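Local coordinates for glyoxalase family protein, putative (Bacillus anthracis, PDB 2QQZ) that is of unknown function but belongs to the glyoxalase/bleomycin resistance protein/dioxygenase superfamily, many of whose members are metal-dependent enzymes, at residues H75-F86 against N117-K125; K87-I98 against V106-P114. All coordinates share one frame; numbering follows the deposited sequence.

Interaction 1 of 2, residues H75-F86 against N117-K125; sequences HPAFYVLKIDEF and NRIEFMENK. With SO4 (sulfate ion), chain D.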
loop_
_atom_site.group_PDB
_atom_site.type_symbol
_atom_site.label_atom_id
_atom_site.label_comp_id
_atom_site.label_asym_id
_atom_site.label_seq_id
_atom_site.Cartn_x
_atom_site.Cartn_y
_atom_site.Cartn_z
ATOM N N HIS A 75 -6.090 -0.479 -3.125
ATOM C CA HIS A 75 -5.019 0.294 -3.701
ATOM C C HIS A 75 -4.236 1.081 -2.621
ATOM O O HIS A 75 -4.725 1.225 -1.488
ATOM C CB HIS A 75 -5.651 1.278 -4.699
ATOM C CG HIS A 75 -6.571 2.263 -4.050
ATOM N ND1 HIS A 75 -7.879 1.960 -3.718
ATOM C CD2 HIS A 75 -6.362 3.531 -3.633
ATOM C CE1 HIS A 75 -8.440 3.008 -3.148
ATOM N NE2 HIS A 75 -7.537 3.967 -3.065
ATOM N N PRO A 76 -3.025 1.555 -2.959
ATOM C CA PRO A 76 -2.291 2.549 -2.195
ATOM C C PRO A 76 -2.797 3.987 -2.484
ATOM O O PRO A 76 -3.210 4.316 -3.640
ATOM C CB PRO A 76 -0.845 2.379 -2.722
ATOM C CG PRO A 76 -1.098 1.928 -4.172
ATOM C CD PRO A 76 -2.266 1.085 -4.135
ATOM N N ALA A 77 -2.704 4.830 -1.441
ATOM C CA ALA A 77 -3.110 6.241 -1.513
ATOM C C ALA A 77 -1.926 7.139 -1.126
ATOM O O ALA A 77 -1.319 6.982 -0.060
ATOM C CB ALA A 77 -4.355 6.530 -0.664
ATOM N N PHE A 78 -1.579 8.022 -2.063
ATOM C CA PHE A 78 -0.429 8.932 -1.964
ATOM C C PHE A 78 -0.876 10.313 -1.582
ATOM O O PHE A 78 -1.857 10.808 -2.108
ATOM C CB PHE A 78 0.312 8.984 -3.288
ATOM C CG PHE A 78 0.840 7.668 -3.690
ATOM C CD1 PHE A 78 2.048 7.215 -3.170
ATOM C CD2 PHE A 78 0.141 6.862 -4.557
ATOM C CE1 PHE A 78 2.554 5.969 -3.542
ATOM C CE2 PHE A 78 0.641 5.601 -4.905
ATOM C CZ PHE A 78 1.840 5.165 -4.402
ATOM N N TYR A 79 -0.161 10.906 -0.631
ATOM C CA TYR A 79 -0.422 12.279 -0.200
ATOM C C TYR A 79 0.290 13.205 -1.183
ATOM O O TYR A 79 1.507 12.991 -1.505
ATOM C CB TYR A 79 0.043 12.540 1.247
ATOM C CG TYR A 79 -0.582 13.832 1.787
ATOM C CD1 TYR A 79 -1.788 13.785 2.495
ATOM C CD2 TYR A 79 -0.028 15.094 1.504
ATOM C CE1 TYR A 79 -2.388 14.944 2.970
ATOM C CE2 TYR A 79 -0.657 16.293 1.970
ATOM C CZ TYR A 79 -1.828 16.173 2.712
ATOM O OH TYR A 79 -2.499 17.267 3.191
ATOM N N VAL A 80 -0.464 14.213 -1.656
ATOM C CA VAL A 80 -0.027 15.193 -2.675
ATOM C C VAL A 80 -0.113 16.668 -2.171
ATOM O O VAL A 80 -1.145 17.087 -1.659
ATOM C CB VAL A 80 -0.853 14.972 -4.003
ATOM C CG1 VAL A 80 -0.607 16.026 -4.987
ATOM C CG2 VAL A 80 -0.547 13.559 -4.623
ATOM N N LEU A 81 0.970 17.454 -2.293
ATOM C CA LEU A 81 0.883 18.905 -2.105
ATOM C C LEU A 81 0.260 19.555 -3.328
ATOM O O LEU A 81 0.645 19.208 -4.461
ATOM C CB LEU A 81 2.273 19.472 -1.959
ATOM C CG LEU A 81 2.884 19.512 -0.579
ATOM C CD1 LEU A 81 4.324 20.175 -0.651
ATOM C CD2 LEU A 81 1.977 20.338 0.338
ATOM N N LYS A 82 -0.699 20.474 -3.132
ATOM C CA LYS A 82 -1.233 21.283 -4.240
ATOM C C LYS A 82 -1.927 20.356 -5.234
ATOM O O LYS A 82 -1.689 20.420 -6.433
ATOM C CB LYS A 82 -0.089 22.080 -4.909
ATOM C CG LYS A 82 -0.483 23.379 -5.588
ATOM C CD LYS A 82 -0.240 24.507 -4.720
ATOM C CE LYS A 82 -1.068 25.714 -5.132
ATOM N NZ LYS A 82 -0.568 26.437 -6.340
ATOM N N ILE A 83 -2.765 19.457 -4.715
ATOM C CA ILE A 83 -3.407 18.424 -5.525
ATOM C C ILE A 83 -4.158 18.939 -6.776
ATOM O O ILE A 83 -4.166 18.254 -7.802
ATOM C CB ILE A 83 -4.390 17.564 -4.656
ATOM C CG1 ILE A 83 -4.822 16.333 -5.419
ATOM C CG2 ILE A 83 -5.588 18.401 -4.166
ATOM C CD1 ILE A 83 -5.089 15.129 -4.489
ATOM N N ASP A 84 -4.757 20.124 -6.616
ATOM C CA ASP A 84 -5.451 20.848 -7.651
ATOM C C ASP A 84 -4.583 20.895 -8.902
ATOM O O ASP A 84 -4.957 20.396 -9.969
ATOM C CB ASP A 84 -5.843 22.268 -7.155
ATOM C CG ASP A 84 -4.790 22.925 -6.159
ATOM O OD1 ASP A 84 -4.522 22.346 -5.075
ATOM O OD2 ASP A 84 -4.292 24.058 -6.433
ATOM N N GLU A 85 -3.396 21.450 -8.715
ATOM C CA GLU A 85 -2.397 21.696 -9.756
ATOM C C GLU A 85 -1.789 20.365 -10.266
ATOM O O GLU A 85 -1.501 20.207 -11.458
ATOM C CB GLU A 85 -1.321 22.611 -9.183
ATOM C CG GLU A 85 -0.308 23.054 -10.185
ATOM C CD GLU A 85 0.928 23.718 -9.540
ATOM O OE1 GLU A 85 0.747 24.611 -8.666
ATOM O OE2 GLU A 85 2.073 23.347 -9.918
ATOM N N PHE A 86 -1.590 19.413 -9.360
ATOM C CA PHE A 86 -1.111 18.085 -9.767
ATOM C C PHE A 86 -2.106 17.453 -10.721
ATOM O O PHE A 86 -1.712 16.965 -11.784
ATOM C CB PHE A 86 -0.929 17.216 -8.545
ATOM C CG PHE A 86 -0.550 15.792 -8.840
ATOM C CD1 PHE A 86 0.670 15.496 -9.445
ATOM C CD2 PHE A 86 -1.376 14.748 -8.419
ATOM C CE1 PHE A 86 1.058 14.182 -9.668
ATOM C CE2 PHE A 86 -1.002 13.443 -8.625
ATOM C CZ PHE A 86 0.230 13.162 -9.250
ATOM N N ASN A 117 -3.984 -1.044 -12.590
ATOM C CA ASN A 117 -4.025 -0.874 -11.103
ATOM C C ASN A 117 -4.542 0.531 -10.735
ATOM O O ASN A 117 -4.109 1.533 -11.342
ATOM C CB ASN A 117 -2.635 -1.031 -10.454
ATOM C CG ASN A 117 -2.014 -2.368 -10.727
ATOM O OD1 ASN A 117 -2.557 -3.409 -10.345
ATOM N ND2 ASN A 117 -0.848 -2.350 -11.361
ATOM N N ARG A 118 -5.490 0.572 -9.809
ATOM C CA ARG A 118 -5.964 1.835 -9.201
ATOM C C ARG A 118 -4.917 2.423 -8.242
ATOM O O ARG A 118 -4.325 1.707 -7.405
ATOM C CB ARG A 118 -7.233 1.591 -8.439
ATOM C CG ARG A 118 -7.763 2.806 -7.661
ATOM C CD ARG A 118 -9.306 2.619 -7.444
ATOM N NE ARG A 118 -10.026 3.001 -8.673
ATOM C CZ ARG A 118 -11.344 3.232 -8.749
ATOM N NH1 ARG A 118 -12.123 3.085 -7.674
ATOM N NH2 ARG A 118 -11.893 3.552 -9.913
ATOM N N ILE A 119 -4.722 3.730 -8.351
ATOM C CA ILE A 119 -3.842 4.516 -7.469
ATOM C C ILE A 119 -4.724 5.704 -7.056
ATOM O O ILE A 119 -5.437 6.252 -7.917
ATOM C CB ILE A 119 -2.654 5.135 -8.269
ATOM C CG1 ILE A 119 -1.816 4.021 -8.880
ATOM C CG2 ILE A 119 -1.810 6.081 -7.374
ATOM C CD1 ILE A 119 -1.218 3.043 -7.847
ATOM N N GLU A 120 -4.652 6.095 -5.783
ATOM C CA GLU A 120 -5.371 7.252 -5.280
ATOM C C GLU A 120 -4.398 8.348 -4.870
ATOM O O GLU A 120 -3.287 8.066 -4.357
ATOM C CB GLU A 120 -6.165 6.828 -4.071
ATOM C CG GLU A 120 -6.838 8.052 -3.316
ATOM C CD GLU A 120 -7.515 7.593 -2.057
ATOM O OE1 GLU A 120 -7.785 6.353 -1.952
ATOM O OE2 GLU A 120 -7.742 8.456 -1.157
ATOM N N PHE A 121 -4.756 9.588 -5.194
ATOM C CA PHE A 121 -4.063 10.788 -4.750
ATOM C C PHE A 121 -4.994 11.613 -3.875
ATOM O O PHE A 121 -6.199 11.788 -4.206
ATOM C CB PHE A 121 -3.576 11.547 -5.964
ATOM C CG PHE A 121 -2.622 10.748 -6.816
ATOM C CD1 PHE A 121 -1.323 10.476 -6.371
ATOM C CD2 PHE A 121 -3.025 10.231 -8.036
ATOM C CE1 PHE A 121 -0.435 9.756 -7.151
ATOM C CE2 PHE A 121 -2.151 9.494 -8.789
ATOM C CZ PHE A 121 -0.856 9.260 -8.343
HETATM N N MSE A 122 -4.476 12.086 -2.727
HETATM C CA MSE A 122 -5.282 12.873 -1.799
HETATM C C MSE A 122 -4.513 14.020 -1.125
HETATM O O MSE A 122 -3.318 13.932 -0.989
HETATM C CB MSE A 122 -5.780 11.991 -0.674
HETATM C CG MSE A 122 -4.650 11.267 0.050
HETATM SE SE MSE A 122 -5.504 10.496 1.641
HETATM C CE MSE A 122 -5.377 12.080 2.844
ATOM N N GLU A 123 -5.239 15.054 -0.684
ATOM C CA GLU A 123 -4.681 16.092 0.171
ATOM C C GLU A 123 -5.751 16.562 1.132
ATOM O O GLU A 123 -6.926 16.643 0.764
ATOM C CB GLU A 123 -4.154 17.239 -0.708
ATOM C CG GLU A 123 -3.355 18.288 0.058
ATOM C CD GLU A 123 -2.907 19.434 -0.809
ATOM O OE1 GLU A 123 -3.529 19.690 -1.864
ATOM O OE2 GLU A 123 -1.933 20.116 -0.426
ATOM N N ASN A 124 -5.384 16.854 2.377
ATOM C CA ASN A 124 -6.345 17.532 3.251
ATOM C C ASN A 124 -6.750 18.901 2.719
ATOM O O ASN A 124 -5.928 19.639 2.124
ATOM C CB ASN A 124 -5.800 17.641 4.665
ATOM C CG ASN A 124 -5.425 16.288 5.215
ATOM O OD1 ASN A 124 -6.120 15.307 4.984
ATOM N ND2 ASN A 124 -4.303 16.215 5.904
ATOM N N LYS A 125 -8.018 19.231 2.907
ATOM C CA LYS A 125 -8.487 20.585 2.637
ATOM C C LYS A 125 -7.920 21.561 3.681
ATOM O O LYS A 125 -7.753 21.222 4.841
ATOM C CB LYS A 125 -10.010 20.656 2.650
ATOM C CG LYS A 125 -10.688 20.045 1.450
ATOM C CD LYS A 125 -12.020 20.745 1.174
ATOM C CE LYS A 125 -12.733 20.123 -0.021
ATOM N NZ LYS A 125 -13.909 19.260 0.335
HETATM S S SO4 D . -15.684 2.582 -8.917
HETATM O O1 SO4 D . -14.873 3.779 -8.854
HETATM O O2 SO4 D . -16.026 2.074 -7.603
HETATM O O3 SO4 D . -16.883 2.979 -9.654
HETATM O O4 SO4 D . -15.039 1.534 -9.668
HETATM O O HOH W 1 -1.421 19.715 2.136
HETATM O O HOH W 2 -4.187 22.125 -2.428
#

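Interaction 2 of 2, residues K87-I98 against V106-P114; sequences KQELIKQGIEVI and VIRFYVSDP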
loop_
_atom_site.group_PDB
_atom_site.type_symbol
_atom_site.label_atom_id
_atom_site.label_comp_id
_atom_site.label_asym_id
_atom_site.label_seq_id
_atom_site.Cartn_x
_atom_site.Cartn_y
_atom_site.Cartn_z
ATOM N N LYS A 87 -3.384 17.463 -10.339
ATOM C CA LYS A 87 -4.454 16.898 -11.162
ATOM C C LYS A 87 -4.535 17.518 -12.581
ATOM O O LYS A 87 -4.664 16.772 -13.568
ATOM C CB LYS A 87 -5.811 17.049 -10.471
ATOM C CG LYS A 87 -6.951 16.299 -11.216
ATOM C CD LYS A 87 -8.171 16.193 -10.336
ATOM C CE LYS A 87 -9.115 17.296 -10.640
ATOM N NZ LYS A 87 -10.438 17.015 -10.026
ATOM N N GLN A 88 -4.458 18.838 -12.694
ATOM C CA GLN A 88 -4.459 19.454 -14.015
ATOM C C GLN A 88 -3.201 19.147 -14.826
ATOM O O GLN A 88 -3.251 19.181 -16.054
ATOM C CB GLN A 88 -4.690 20.970 -13.951
ATOM C CG GLN A 88 -6.114 21.360 -13.616
ATOM C CD GLN A 88 -7.161 20.606 -14.422
ATOM O OE1 GLN A 88 -7.058 20.460 -15.648
ATOM N NE2 GLN A 88 -8.189 20.140 -13.734
ATOM N N GLU A 89 -2.078 18.854 -14.160
ATOM C CA GLU A 89 -0.877 18.399 -14.884
ATOM C C GLU A 89 -1.059 16.975 -15.454
ATOM O O GLU A 89 -0.508 16.645 -16.520
ATOM C CB GLU A 89 0.388 18.453 -14.025
ATOM C CG GLU A 89 0.876 19.823 -13.671
ATOM C CD GLU A 89 0.906 20.784 -14.868
ATOM O OE1 GLU A 89 1.750 20.577 -15.761
ATOM O OE2 GLU A 89 0.084 21.732 -14.911
ATOM N N LEU A 90 -1.820 16.138 -14.757
ATOM C CA LEU A 90 -2.114 14.808 -15.259
ATOM C C LEU A 90 -3.103 14.876 -16.423
ATOM O O LEU A 90 -2.926 14.215 -17.440
ATOM C CB LEU A 90 -2.628 13.876 -14.145
ATOM C CG LEU A 90 -1.676 13.554 -12.976
ATOM C CD1 LEU A 90 -2.318 12.519 -12.053
ATOM C CD2 LEU A 90 -0.258 13.112 -13.394
ATOM N N ILE A 91 -4.144 15.680 -16.281
ATOM C CA ILE A 91 -5.107 15.872 -17.357
ATOM C C ILE A 91 -4.352 16.412 -18.606
ATOM O O ILE A 91 -4.440 15.831 -19.682
ATOM C CB ILE A 91 -6.262 16.779 -16.904
ATOM C CG1 ILE A 91 -7.176 16.014 -15.936
ATOM C CG2 ILE A 91 -7.045 17.323 -18.115
ATOM C CD1 ILE A 91 -8.097 16.909 -15.143
ATOM N N LYS A 92 -3.539 17.454 -18.438
ATOM C CA LYS A 92 -2.695 17.970 -19.544
ATOM C C LYS A 92 -2.012 16.836 -20.348
ATOM O O LYS A 92 -1.894 16.913 -21.572
ATOM C CB LYS A 92 -1.628 18.916 -18.999
ATOM C CG LYS A 92 -1.566 20.250 -19.655
ATOM C CD LYS A 92 -0.739 21.217 -18.785
ATOM C CE LYS A 92 0.762 21.189 -19.152
ATOM N NZ LYS A 92 1.067 22.002 -20.415
ATOM N N GLN A 93 -1.576 15.789 -19.652
ATOM C CA GLN A 93 -0.883 14.659 -20.275
ATOM C C GLN A 93 -1.824 13.530 -20.757
ATOM O O GLN A 93 -1.378 12.422 -21.067
ATOM C CB GLN A 93 0.157 14.080 -19.288
ATOM C CG GLN A 93 1.225 15.066 -18.836
ATOM C CD GLN A 93 2.066 14.506 -17.708
ATOM O OE1 GLN A 93 1.904 14.887 -16.542
ATOM N NE2 GLN A 93 2.960 13.567 -18.040
ATOM N N GLY A 94 -3.126 13.785 -20.784
ATOM C CA GLY A 94 -4.090 12.792 -21.279
ATOM C C GLY A 94 -4.458 11.669 -20.318
ATOM O O GLY A 94 -5.068 10.677 -20.724
ATOM N N ILE A 95 -4.080 11.810 -19.048
ATOM C CA ILE A 95 -4.448 10.831 -18.022
ATOM C C ILE A 95 -5.888 11.021 -17.562
ATOM O O ILE A 95 -6.296 12.141 -17.233
ATOM C CB ILE A 95 -3.485 10.895 -16.798
ATOM C CG1 ILE A 95 -2.042 10.652 -17.254
ATOM C CG2 ILE A 95 -3.902 9.893 -15.729
ATOM C CD1 ILE A 95 -1.861 9.273 -17.948
ATOM N N GLU A 96 -6.657 9.938 -17.533
ATOM C CA GLU A 96 -8.039 9.999 -17.063
ATOM C C GLU A 96 -8.105 9.999 -15.526
ATOM O O GLU A 96 -7.526 9.123 -14.869
ATOM C CB GLU A 96 -8.856 8.835 -17.645
ATOM C CG GLU A 96 -9.036 8.860 -19.175
ATOM C CD GLU A 96 -10.200 9.748 -19.670
ATOM O OE1 GLU A 96 -10.942 10.357 -18.853
ATOM O OE2 GLU A 96 -10.377 9.834 -20.906
ATOM N N VAL A 97 -8.814 10.974 -14.954
ATOM C CA VAL A 97 -8.976 11.042 -13.491
ATOM C C VAL A 97 -10.419 10.842 -13.036
ATOM O O VAL A 97 -11.380 11.273 -13.703
ATOM C CB VAL A 97 -8.357 12.309 -12.836
ATOM C CG1 VAL A 97 -7.034 12.671 -13.480
ATOM C CG2 VAL A 97 -9.331 13.468 -12.874
ATOM N N ILE A 98 -10.581 10.146 -11.927
ATOM C CA ILE A 98 -11.891 9.880 -11.387
ATOM C C ILE A 98 -11.941 10.498 -10.003
ATOM O O ILE A 98 -11.344 9.983 -9.057
ATOM C CB ILE A 98 -12.213 8.362 -11.301
ATOM C CG1 ILE A 98 -12.176 7.726 -12.700
ATOM C CG2 ILE A 98 -13.602 8.134 -10.609
ATOM C CD1 ILE A 98 -12.341 6.256 -12.672
ATOM N N VAL A 106 -11.184 15.945 2.691
ATOM C CA VAL A 106 -10.084 15.545 1.823
ATOM C C VAL A 106 -10.457 15.693 0.345
ATOM O O VAL A 106 -11.551 15.345 -0.097
ATOM C CB VAL A 106 -9.619 14.094 2.134
ATOM C CG1 VAL A 106 -8.585 13.634 1.148
ATOM C CG2 VAL A 106 -8.989 13.984 3.541
ATOM N N ILE A 107 -9.530 16.199 -0.444
ATOM C CA ILE A 107 -9.700 16.215 -1.876
ATOM C C ILE A 107 -8.985 14.995 -2.363
ATOM O O ILE A 107 -7.861 14.696 -1.917
ATOM C CB ILE A 107 -9.053 17.491 -2.501
ATOM C CG1 ILE A 107 -9.736 18.729 -1.918
ATOM C CG2 ILE A 107 -9.114 17.464 -4.059
ATOM C CD1 ILE A 107 -9.135 20.086 -2.354
ATOM N N ARG A 108 -9.580 14.279 -3.301
ATOM C CA ARG A 108 -8.899 13.088 -3.776
ATOM C C ARG A 108 -9.461 12.581 -5.076
ATOM O O ARG A 108 -10.589 12.895 -5.461
ATOM C CB ARG A 108 -8.990 12.008 -2.710
ATOM C CG ARG A 108 -10.370 11.450 -2.535
ATOM C CD ARG A 108 -10.335 10.445 -1.449
ATOM N NE ARG A 108 -11.725 10.020 -1.213
ATOM C CZ ARG A 108 -12.099 8.956 -0.502
ATOM N NH1 ARG A 108 -11.194 8.173 0.085
ATOM N NH2 ARG A 108 -13.391 8.708 -0.366
ATOM N N PHE A 109 -8.680 11.768 -5.753
ATOM C CA PHE A 109 -9.104 11.219 -7.038
ATOM C C PHE A 109 -8.292 9.965 -7.346
ATOM O O PHE A 109 -7.186 9.750 -6.762
ATOM C CB PHE A 109 -8.965 12.259 -8.161
ATOM C CG PHE A 109 -7.542 12.670 -8.482
ATOM C CD1 PHE A 109 -6.792 11.957 -9.412
ATOM C CD2 PHE A 109 -6.964 13.775 -7.868
ATOM C CE1 PHE A 109 -5.513 12.347 -9.739
ATOM C CE2 PHE A 109 -5.650 14.177 -8.169
ATOM C CZ PHE A 109 -4.920 13.462 -9.080
ATOM N N TYR A 110 -8.807 9.155 -8.278
ATOM C CA TYR A 110 -8.144 7.905 -8.653
ATOM C C TYR A 110 -7.696 8.026 -10.082
ATOM O O TYR A 110 -8.314 8.717 -10.885
ATOM C CB TYR A 110 -9.107 6.729 -8.566
ATOM C CG TYR A 110 -9.872 6.652 -7.290
ATOM C CD1 TYR A 110 -9.209 6.442 -6.081
ATOM C CD2 TYR A 110 -11.265 6.714 -7.278
ATOM C CE1 TYR A 110 -9.898 6.355 -4.882
ATOM C CE2 TYR A 110 -11.977 6.600 -6.060
ATOM C CZ TYR A 110 -11.281 6.445 -4.882
ATOM O OH TYR A 110 -11.917 6.320 -3.648
ATOM N N VAL A 111 -6.632 7.315 -10.396
ATOM C CA VAL A 111 -6.231 7.064 -11.765
ATOM C C VAL A 111 -5.925 5.563 -11.853
ATOM O O VAL A 111 -5.769 4.889 -10.826
ATOM C CB VAL A 111 -4.995 7.901 -12.163
ATOM C CG1 VAL A 111 -5.206 9.349 -11.827
ATOM C CG2 VAL A 111 -3.750 7.404 -11.438
ATOM N N SER A 112 -5.837 5.047 -13.060
ATOM C CA SER A 112 -5.320 3.708 -13.315
ATOM C C SER A 112 -3.906 3.835 -13.898
ATOM O O SER A 112 -3.642 4.668 -14.772
ATOM C CB SER A 112 -6.205 2.961 -14.321
ATOM O OG SER A 112 -7.503 2.730 -13.759
ATOM N N ASP A 113 -2.983 3.003 -13.453
ATOM C CA ASP A 113 -1.659 2.994 -14.121
ATOM C C ASP A 113 -1.819 2.256 -15.480
ATOM O O ASP A 113 -2.938 1.835 -15.825
ATOM C CB ASP A 113 -0.535 2.386 -13.239
ATOM C CG ASP A 113 -0.676 0.861 -13.021
ATOM O OD1 ASP A 113 -1.474 0.206 -13.751
ATOM O OD2 ASP A 113 0.062 0.316 -12.160
ATOM N N PRO A 114 -0.726 2.132 -16.265
ATOM C CA PRO A 114 -0.833 1.499 -17.569
ATOM C C PRO A 114 -1.308 0.029 -17.488
ATOM O O PRO A 114 -1.753 -0.494 -18.519
ATOM C CB PRO A 114 0.604 1.574 -18.082
ATOM C CG PRO A 114 1.137 2.690 -17.393
ATOM C CD PRO A 114 0.655 2.576 -16.037
HETATM O O HOH W 3 -6.754 6.644 -15.148
#

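Interaction 1 of 2, residues H75-F86 against N117-K125
Phe86 of helix 83-92 drives the edge of its ring into the face of Phe121, CE2 standing 3.6 Å from Phe121 CG with the two planes at 74°. Val80 CG2 and Phe78 CB pack against the same Phe121 ring, and Phe78 in turn meets Ile119 CG2 with its edge. With CG1 anti to its backbone N (chi1 -168°), Ile83 sends CD1 to 3.5 Å from Met122 CA. Phe121, Val80, Ile83 and Phe86 thus join helix to sheet, where strands 76-80 and 118-124 pair in parallel through backbone bonds from Pro76 O to Val80 N.

On the face that carries Ala77, Glu120 and Met122, Glu120 OE1 takes a nearly straight 2.6 Å hydrogen bond from His75 NE2 on its anti lone pair, in the imidazole plane, while Arg118 CG lies over one face of that ring. His75 ND1 is held by Arg73 O, so both ring nitrogens are engaged and the ring's rotation is fixed. Arg118 NH1 and NH2 share O1 of a sulfate probably from the crystallisation liquor.

At the far end, Asn124 N donates to Tyr79 OH (3.0 Å), and a water links that hydroxyl to Glu123 OE2. Glu123 receives Lys82 N on OE2 (3.0 Å) and Ile83 N on OE1 (3.0 Å), each from outside the carboxylate plane. These two N-H groups at the helix start would probably favour its charged form, and they anchor that turn to the strand.

Interaction 2 of 2, residues K87-I98 against V106-P114
This contact belongs to the alpha/beta packing of a glyoxalase-superfamily domain, in which helix 83-92 covers one face of the mixed sheet of strands 76-80, 118-124, 106-112 and 98-100. The helix runs roughly along strand 106-112, the segment axes 27° apart, and the chain then returns to pair with that strand. Between helix and sheet sits the ring of Phe109. With CG between its backbone N and carbonyl carbon (chi1 66°), the ring is directed to the helix, and the aliphatic part of Lys87 lies over it, CB near CE2 and CD 4.0 Å from the centroid in a CH-pi contact. The ammonium group of Lys87 continues beyond the ring to a salt bridge with Asp99. Leu90 CD1 comes at the ring's edge, 3.9 Å from Phe109 CE1, and Val97 CB lies 3.8 Å from Phe109 CD1. Ile83 and Phe86, from the preceding turn of the helix, also pack on this phenylalanine.

Beyond the ring, Val111 CG1 gathers Leu90 CD1, Ile95 CG2 and Val97 CG1, carrying the apolar layer to the loop that follows the helix. A Schellman motif ends the helix: Gly94, at positive phi, is its C-prime residue, with Ile95 N bonded to Leu90 O and Gly94 N to Ile91 O. The turn brings 95-98 back alongside the strand.

There Ile98 and Tyr110 form a hydrogen-bonded antiparallel pair, Ile98 N to Tyr110 O at 2.9 Å and Tyr110 N to Ile98 O at 2.8 Å. Two residues along, a water joins the loop to the strand, donating to Glu96 O and accepting from Ser112 N at 2.8 Å.

After helix 23-33 and the first sheet, of strands 8-18, 37-39, 51-55 and 58-64, the chain enters strand 76-80 and runs into helix 83-92, whose start belongs to interaction 1 and whose remainder to interaction 2. Interaction 2 closes the short loop from the helix through the hairpin of antiparallel strands 98-100 and 106-112. Strand 118-124 follows and returns beside strand 76-80, so interaction 1 closes the wider loop and encloses interaction 2. Strands 118-124 and 106-112 are neighbours, with probable hydrogen bonds between Phe121 N and Phe109 O and between Ile107 N and Glu123 O, and the two contacts thus join one four-stranded sheet to one helix. A strand of the second subunit extends that sheet beyond strand 76-80.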